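Local coordinates for Blr6230 protein (Bradyrhizobium diazoefficiens, PDB 5WCM) that probably hydrolyses beta-lactam antibiotics as a zinc-dependent class B3 metallo-beta-lactamase, here with a sulfonamide bound in its active site, at residues A[58-63]-A[84-89]; A[203-208]-A[233-238]. All coordinates share one frame; numbering follows the deposited sequence.

Interaction 1 (A[58-63]-A[84-89]); sequences FKVADI and KETGAQ. With ZN (zinc ion), chain F.
Where the single 3-10 turn 60-62 runs up to the last turn of helix 79-86, the two backbones come closest at Ala61 and Thr86, whose CA atoms lie 5.2 Å apart, and no direct hydrogen bond joins them. Water does the joining instead. One molecule donates to Ala61 O and Thr86 O, a second donates to Ile63 O and to the same Thr86 O, so that a single carbonyl at the helix end collects two water bridges. Beside them the methyl CG2 of Thr86 sits 3.3 Å from the carbonyl oxygen Val60 O and makes an apolar contact with Val60 CG1 at 3.8 Å, the two side chains crossing at about a right angle. With OG1 set between the backbone N and the carbonyl carbon (chi1 63°), the hydroxyl is turned away from this methyl contact. OG1 accepts from Ala88 N at 3.1 Å and is also hydrogen-bonded to Ile82 O, which fixes the rotation of the whole side chain. Further along, Ala88 CB rests 3.6 Å from Ile63 O and touches Ile63 CG2, closing the buried end of the contact, where Ile63 also packs on Leu35 and Leu37 of strand 34-38. At the outer end Glu85 merely brushes Val60 CG1 through OE2, while OE1 binds a zinc ion at 2.0 Å; Glu81, Lys50 and a water are its other ligands. Gly87 leaves the helix with positive phi, and the Thr86 hydroxyl and Ala88 N form an ST turn across it. Helix 79-86 lies in the beta-alpha-beta connection between neighbouring parallel strands 63-67 and 89-93, and the approaches to both strands meet here, beside a zinc site separate from the two zinc ions of the ligand pocket.

Interaction 2 (A[203-208]-A[233-238]); sequences KIDVLL and IKPGEL
The approach to strand 206-208 and the first residues of that strand, an outermost one of the five-stranded sheet in this alpha-beta/beta-alpha fold of the metallo-beta-lactamases, meet the turn that leads into the long helix 237-259 in a contact part polar, part apolar. The turn, type I from Lys234 to Glu237, brings Pro235 against Asp205. One direct hydrogen bond ties the backbones, Lys234 N to Asp205 O at 2.9 Å, with the donor almost in line with the carbonyl (175°) although the angle at the hydrogen is 133°, well off straight. Three waters bridge further polar groups: one accepts from Ile204 N and donates to Pro235 O, another accepts from Leu238 N and lies 2.9 Å from Ile204 O, and the third takes the N-H of Leu207 and donates to both Lys234 O and Glu237 OE1. That carboxylate oxygen has a salt bridge to Lys220 as well. Leu207, with CG anti to its backbone N (chi1 178°), spreads its two methyls over the start of the helix: CD1 meets Leu238 CD1 at 3.9 Å, and CD2 lies over the aliphatic CG of Glu237. Ile204 CG1 reaches Leu238 CD2 at 4.1 Å, and just ahead of the turn Val206 CG2 packs on Ile233 CG1. Asp205 turns its carboxylate to Arg164 and to Glu165 N, and Pro235 CG lies beside it, 3.7 Å from Asp205 OD1.

Overall arrangement
The two contacts come in series along the chain, interaction 1 closing before interaction 2 opens, and their centres stand 30 Å apart, with nearest atoms about 13 Å from each other. Each belongs to a different sheet: 58-63 and 84-89 lead into parallel strands 63-67 and 89-93 of the seven-stranded sheet, whereas 203-208 supplies an outer strand of the five-stranded one and 233-238 begins the last helix. They thus illustrate the same principle in both halves of the fold: where a helix terminus meets the run into a strand, water bridges supplement van der Waals contact. The two zinc ions of the pocket in which the sulfonamide lies are bound by other parts of the chain, and neither contact contributes a ligand to them.

Interaction 1 (A[58-63]-A[84-89])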
ATOM      1  N   PHE A  58      -0.912  13.718  16.136  1.00 15.83           N
ATOM      2  CA  PHE A  58       0.448  13.327  15.818  1.00 15.58           C
ATOM      3  C   PHE A  58       1.251  14.510  15.312  1.00 15.23           C
ATOM      4  O   PHE A  58       0.704  15.487  14.805  1.00 18.15           O
ATOM      5  CB  PHE A  58       0.475  12.242  14.744  1.00 15.50           C
ATOM      6  CG  PHE A  58      -0.099  10.937  15.184  1.00 17.22           C
ATOM      7  CD1 PHE A  58       0.524  10.198  16.169  1.00 16.98           C
ATOM      8  CD2 PHE A  58      -1.249  10.431  14.585  1.00 18.17           C
ATOM      9  CE1 PHE A  58       0.014   8.971  16.564  1.00 17.04           C
ATOM     10  CE2 PHE A  58      -1.778   9.217  14.979  1.00 20.18           C
ATOM     11  CZ  PHE A  58      -1.156   8.490  15.975  1.00 19.48           C
ATOM     12  N   LYS A  59       2.558  14.359  15.434  1.00 15.49           N
ATOM     13  CA  LYS A  59       3.523  15.296  14.862  1.00 15.67           C
ATOM     14  C   LYS A  59       4.205  14.659  13.658  1.00 14.55           C
ATOM     15  O   LYS A  59       4.798  13.599  13.759  1.00 15.12           O
ATOM     16  CB  LYS A  59       4.577  15.761  15.891  1.00 18.80           C
ATOM     17  CG  LYS A  59       4.024  16.540  17.083  1.00 28.71           C
ATOM     18  CD  LYS A  59       5.140  16.990  18.023  1.00 55.32           C
ATOM     19  N   VAL A  60       4.146  15.335  12.521  1.00 14.86           N
ATOM     20  CA  VAL A  60       4.870  14.878  11.337  1.00 14.97           C
ATOM     21  C   VAL A  60       6.349  14.664  11.628  1.00 14.55           C
ATOM     22  O   VAL A  60       6.944  13.695  11.182  1.00 14.85           O
ATOM     23  CB  VAL A  60       4.652  15.828  10.137  1.00 16.10           C
ATOM     24  CG1 VAL A  60       5.598  15.529   8.973  1.00 19.27           C
ATOM     25  CG2 VAL A  60       3.203  15.745   9.669  1.00 19.12           C
ATOM     26  N   ALA A  61       6.924  15.546  12.442  1.00 15.12           N
ATOM     27  CA  ALA A  61       8.344  15.445  12.817  1.00 15.84           C
ATOM     28  C   ALA A  61       8.717  14.143  13.527  1.00 14.30           C
ATOM     29  O   ALA A  61       9.878  13.770  13.548  1.00 16.38           O
ATOM     30  CB  ALA A  61       8.737  16.637  13.670  1.00 17.16           C
ATOM     31  N   ASP A  62       7.729  13.437  14.083  1.00 14.06           N
ATOM     32  CA  ASP A  62       7.958  12.166  14.769  1.00 15.31           C
ATOM     33  C   ASP A  62       8.025  10.955  13.855  1.00 13.75           C
ATOM     34  O   ASP A  62       8.252   9.843  14.317  1.00 14.92           O
ATOM     35  CB  ASP A  62       6.897  11.947  15.844  1.00 16.12           C
ATOM     36  CG  ASP A  62       7.057  12.895  17.023  1.00 20.60           C
ATOM     37  OD1 ASP A  62       8.152  13.497  17.194  1.00 23.78           O
ATOM     38  OD2 ASP A  62       6.070  13.015  17.777  1.00 20.38           O
ATOM     39  N   ILE A  63       7.830  11.160  12.551  1.00 13.95           N
ATOM     40  CA  ILE A  63       7.968  10.068  11.584  1.00 13.18           C
ATOM     41  C   ILE A  63       9.430   9.690  11.439  1.00 13.63           C
ATOM     42  O   ILE A  63      10.239  10.526  11.050  1.00 14.58           O
ATOM     43  CB  ILE A  63       7.378  10.437  10.215  1.00 12.74           C
ATOM     44  CG1 ILE A  63       5.871  10.665  10.337  1.00 12.51           C
ATOM     45  CG2 ILE A  63       7.659   9.349   9.194  1.00 13.81           C
ATOM     46  CD1 ILE A  63       5.241  11.379   9.158  1.00 13.56           C
ATOM     47  N   LYS A  84      12.452  14.579   3.363  1.00 16.07           N
ATOM     48  CA  LYS A  84      13.355  15.719   3.543  1.00 17.59           C
ATOM     49  C   LYS A  84      13.011  16.451   4.839  1.00 17.47           C
ATOM     50  O   LYS A  84      13.909  16.791   5.632  1.00 19.98           O
ATOM     51  CB  LYS A  84      13.313  16.669   2.347  1.00 18.06           C
ATOM     52  CG  LYS A  84      14.325  17.820   2.461  1.00 22.94           C
ATOM     53  CD  LYS A  84      14.614  18.490   1.121  1.00 19.74           C
ATOM     54  CE  LYS A  84      15.445  19.757   1.283  1.00 30.62           C
ATOM     55  NZ  LYS A  84      15.433  20.564   0.032  1.00 68.30           N
ATOM     56  N   GLU A  85      11.725  16.668   5.089  1.00 15.10           N
ATOM     57  CA  GLU A  85      11.354  17.478   6.248  1.00 16.44           C
ATOM     58  C   GLU A  85      11.510  16.759   7.584  1.00 17.50           C
ATOM     59  O   GLU A  85      11.698  17.398   8.618  1.00 20.55           O
ATOM     60  CB  GLU A  85       9.984  18.102   6.110  1.00 19.54           C
ATOM     61  CG  GLU A  85       8.784  17.224   6.288  1.00 22.47           C
ATOM     62  CD  GLU A  85       7.521  18.010   5.969  1.00 31.54           C
ATOM     63  OE1 GLU A  85       7.029  17.888   4.832  1.00 25.94           O
ATOM     64  OE2 GLU A  85       7.073  18.795   6.826  1.00 28.73           O
ATOM     65  N   THR A  86      11.440  15.434   7.559  1.00 15.85           N
ATOM     66  CA  THR A  86      11.515  14.645   8.795  1.00 15.69           C
ATOM     67  C   THR A  86      12.864  13.989   9.068  1.00 15.97           C
ATOM     68  O   THR A  86      13.175  13.635  10.214  1.00 16.97           O
ATOM     69  CB  THR A  86      10.458  13.519   8.796  1.00 16.32           C
ATOM     70  OG1 THR A  86      10.734  12.606   7.722  1.00 15.20           O
ATOM     71  CG2 THR A  86       9.050  14.093   8.674  1.00 17.15           C
ATOM     72  N   GLY A  87      13.645  13.775   8.013  1.00 15.62           N
ATOM     73  CA  GLY A  87      14.858  12.957   8.098  1.00 17.45           C
ATOM     74  C   GLY A  87      14.605  11.455   8.219  1.00 16.34           C
ATOM     75  O   GLY A  87      15.527  10.695   8.524  1.00 17.19           O
ATOM     76  N   ALA A  88      13.371  11.021   7.960  1.00 15.40           N
ATOM     77  CA  ALA A  88      13.021   9.596   8.015  1.00 14.82           C
ATOM     78  C   ALA A  88      13.748   8.770   6.956  1.00 15.49           C
ATOM     79  O   ALA A  88      14.251   9.287   5.959  1.00 17.46           O
ATOM     80  CB  ALA A  88      11.525   9.430   7.857  1.00 15.58           C
ATOM     81  N   GLN A  89      13.809   7.474   7.206  1.00 14.49           N
ATOM     82  CA  GLN A  89      14.319   6.523   6.243  1.00 15.34           C
ATOM     83  C   GLN A  89      13.159   5.940   5.449  1.00 13.98           C
ATOM     84  O   GLN A  89      12.122   5.623   6.032  1.00 14.80           O
ATOM     85  CB  GLN A  89      15.114   5.420   6.934  1.00 19.22           C
ATOM     86  CG  GLN A  89      16.448   5.878   7.500  1.00 23.92           C
ATOM     87  CD  GLN A  89      17.178   4.757   8.211  1.00 31.51           C
ATOM     88  OE1 GLN A  89      16.715   4.258   9.241  1.00 42.79           O
ATOM     89  NE2 GLN A  89      18.296   4.366   7.680  1.00 54.51           N
TER
HETATM   90 ZN    ZN F 304       5.979  19.337   3.984  0.60 21.14          ZN
HETATM   91  O   HOH W   1      12.016  14.971  12.351  1.00 21.94           O
HETATM   92  O   HOH W   2      12.797  11.291  11.493  1.00 19.70           O
HETATM   93  O   HOH W   3       7.607  20.451   3.835  0.60 22.54           O

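Interaction 2 (A[203-208]-A[233-238])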
ATOM      1  N   LYS A 203      -2.562 -16.316   6.587  1.00 18.50           N
ATOM      2  CA  LYS A 203      -3.511 -16.275   7.687  1.00 20.81           C
ATOM      3  C   LYS A 203      -3.555 -14.834   8.199  1.00 20.30           C
ATOM      4  O   LYS A 203      -2.695 -14.390   8.959  1.00 24.44           O
ATOM      5  CB  LYS A 203      -3.103 -17.246   8.796  1.00 25.21           C
ATOM      6  CG  LYS A 203      -3.035 -18.707   8.360  1.00 37.53           C
ATOM      7  CD  LYS A 203      -4.330 -19.191   7.723  1.00 51.67           C
ATOM      8  N   ILE A 204      -4.536 -14.103   7.705  1.00 17.82           N
ATOM      9  CA  ILE A 204      -4.645 -12.659   7.953  1.00 17.41           C
ATOM     10  C   ILE A 204      -6.031 -12.325   8.477  1.00 17.91           C
ATOM     11  O   ILE A 204      -7.039 -12.627   7.843  1.00 17.93           O
ATOM     12  CB  ILE A 204      -4.322 -11.852   6.664  1.00 16.65           C
ATOM     13  CG1 ILE A 204      -2.843 -12.023   6.269  1.00 16.19           C
ATOM     14  CG2 ILE A 204      -4.693 -10.367   6.802  1.00 16.37           C
ATOM     15  CD1 ILE A 204      -1.808 -11.523   7.259  1.00 18.23           C
ATOM     16  N   ASP A 205      -6.039 -11.660   9.633  1.00 16.19           N
ATOM     17  CA  ASP A 205      -7.270 -11.242  10.304  1.00 16.09           C
ATOM     18  C   ASP A 205      -7.853  -9.936   9.735  1.00 14.09           C
ATOM     19  O   ASP A 205      -9.074  -9.767   9.638  1.00 14.58           O
ATOM     20  CB  ASP A 205      -7.015 -11.061  11.800  1.00 15.97           C
ATOM     21  CG  ASP A 205      -6.647 -12.366  12.492  1.00 15.05           C
ATOM     22  OD1 ASP A 205      -7.561 -13.201  12.675  1.00 19.03           O
ATOM     23  OD2 ASP A 205      -5.488 -12.531  12.890  1.00 16.48           O
ATOM     24  N   VAL A 206      -6.959  -9.002   9.383  1.00 14.77           N
ATOM     25  CA  VAL A 206      -7.315  -7.622   9.019  1.00 13.21           C
ATOM     26  C   VAL A 206      -6.637  -7.275   7.698  1.00 12.44           C
ATOM     27  O   VAL A 206      -5.413  -7.105   7.639  1.00 13.25           O
ATOM     28  CB  VAL A 206      -6.844  -6.611  10.086  1.00 13.00           C
ATOM     29  CG1 VAL A 206      -7.178  -5.161   9.685  1.00 14.05           C
ATOM     30  CG2 VAL A 206      -7.472  -6.927  11.447  1.00 14.29           C
ATOM     31  N   LEU A 207      -7.446  -7.199   6.649  1.00 11.75           N
ATOM     32  CA  LEU A 207      -6.980  -6.810   5.322  1.00 11.94           C
ATOM     33  C   LEU A 207      -7.014  -5.292   5.214  1.00 11.63           C
ATOM     34  O   LEU A 207      -8.060  -4.674   5.383  1.00 12.03           O
ATOM     35  CB  LEU A 207      -7.845  -7.386   4.207  1.00 12.42           C
ATOM     36  CG  LEU A 207      -7.435  -6.976   2.791  1.00 12.99           C
ATOM     37  CD1 LEU A 207      -6.012  -7.421   2.453  1.00 14.32           C
ATOM     38  CD2 LEU A 207      -8.438  -7.537   1.798  1.00 14.08           C
ATOM     39  N   LEU A 208      -5.846  -4.713   4.888  1.00 11.54           N
ATOM     40  CA  LEU A 208      -5.736  -3.298   4.528  1.00 12.15           C
ATOM     41  C   LEU A 208      -5.070  -3.208   3.165  1.00 11.61           C
ATOM     42  O   LEU A 208      -4.643  -4.209   2.609  1.00 12.32           O
ATOM     43  CB  LEU A 208      -4.940  -2.525   5.588  1.00 11.98           C
ATOM     44  CG  LEU A 208      -5.527  -2.585   7.012  1.00 12.71           C
ATOM     45  CD1 LEU A 208      -4.630  -1.883   8.019  1.00 12.21           C
ATOM     46  CD2 LEU A 208      -6.929  -2.001   7.060  1.00 13.62           C
ATOM     47  N   ILE A 233     -11.781  -6.454  11.437  1.00 13.91           N
ATOM     48  CA  ILE A 233     -11.441  -7.871  11.607  1.00 14.48           C
ATOM     49  C   ILE A 233     -12.431  -8.698  10.774  1.00 14.96           C
ATOM     50  O   ILE A 233     -13.597  -8.853  11.163  1.00 17.44           O
ATOM     51  CB  ILE A 233     -11.470  -8.274  13.101  1.00 15.04           C
ATOM     52  CG1 ILE A 233     -10.476  -7.435  13.903  1.00 16.15           C
ATOM     53  CG2 ILE A 233     -11.174  -9.764  13.271  1.00 16.00           C
ATOM     54  CD1 ILE A 233     -10.687  -7.508  15.397  1.00 15.70           C
ATOM     55  N   LYS A 234     -11.955  -9.191   9.626  1.00 13.07           N
ATOM     56  CA  LYS A 234     -12.661 -10.105   8.743  1.00 15.40           C
ATOM     57  C   LYS A 234     -11.622 -11.097   8.178  1.00 16.02           C
ATOM     58  O   LYS A 234     -11.022 -10.865   7.119  1.00 16.67           O
ATOM     59  CB  LYS A 234     -13.349  -9.294   7.661  1.00 18.67           C
ATOM     60  CG  LYS A 234     -14.334 -10.043   6.802  1.00 27.36           C
ATOM     61  CD  LYS A 234     -15.223  -9.080   6.023  1.00 31.93           C
ATOM     62  CE  LYS A 234     -16.314  -9.827   5.265  1.00 41.76           C
ATOM     63  NZ  LYS A 234     -17.313 -10.475   6.165  1.00 55.72           N
ATOM     64  N   PRO A 235     -11.360 -12.216   8.886  1.00 18.03           N
ATOM     65  CA  PRO A 235     -10.243 -13.076   8.486  1.00 18.97           C
ATOM     66  C   PRO A 235     -10.306 -13.803   7.137  1.00 20.79           C
ATOM     67  O   PRO A 235      -9.269 -14.228   6.628  1.00 22.26           O
ATOM     68  CB  PRO A 235     -10.146 -14.086   9.642  1.00 19.96           C
ATOM     69  CG  PRO A 235     -10.744 -13.369  10.792  1.00 19.39           C
ATOM     70  CD  PRO A 235     -11.900 -12.647  10.190  1.00 19.70           C
ATOM     71  N   GLY A 236     -11.494 -13.942   6.558  1.00 24.43           N
ATOM     72  CA  GLY A 236     -11.619 -14.555   5.212  1.00 23.09           C
ATOM     73  C   GLY A 236     -11.433 -13.623   4.017  1.00 20.02           C
ATOM     74  O   GLY A 236     -11.473 -14.051   2.854  1.00 21.62           O
ATOM     75  N   GLU A 237     -11.221 -12.341   4.285  1.00 16.88           N
ATOM     76  CA  GLU A 237     -11.380 -11.347   3.239  1.00 16.18           C
ATOM     77  C   GLU A 237     -10.277 -11.368   2.190  1.00 15.07           C
ATOM     78  O   GLU A 237     -10.551 -11.133   1.021  1.00 16.90           O
ATOM     79  CB  GLU A 237     -11.447  -9.951   3.839  1.00 15.42           C
ATOM     80  CG  GLU A 237     -11.948  -8.916   2.850  1.00 16.64           C
ATOM     81  CD  GLU A 237     -12.168  -7.553   3.477  1.00 16.97           C
ATOM     82  OE1 GLU A 237     -12.025  -7.428   4.732  1.00 16.25           O
ATOM     83  OE2 GLU A 237     -12.470  -6.603   2.710  1.00 16.93           O
ATOM     84  N   LEU A 238      -9.047 -11.636   2.620  1.00 16.41           N
ATOM     85  CA  LEU A 238      -7.939 -11.635   1.671  1.00 17.05           C
ATOM     86  C   LEU A 238      -8.125 -12.757   0.619  1.00 16.99           C
ATOM     87  O   LEU A 238      -7.857 -12.572  -0.560  1.00 17.40           O
ATOM     88  CB  LEU A 238      -6.593 -11.753   2.375  1.00 17.74           C
ATOM     89  CG  LEU A 238      -5.348 -11.783   1.476  1.00 20.62           C
ATOM     90  CD1 LEU A 238      -5.297 -10.650   0.460  1.00 19.54           C
ATOM     91  CD2 LEU A 238      -4.088 -11.806   2.321  1.00 23.68           C
TER
HETATM   92  O   HOH W   4      -8.397 -11.251   5.658  1.00 21.20           O
HETATM   93  O   HOH W   5      -6.813 -15.662   7.386  1.00 27.86           O
HETATM   94  O   HOH W   6     -10.166  -8.139   6.650  1.00 17.13           O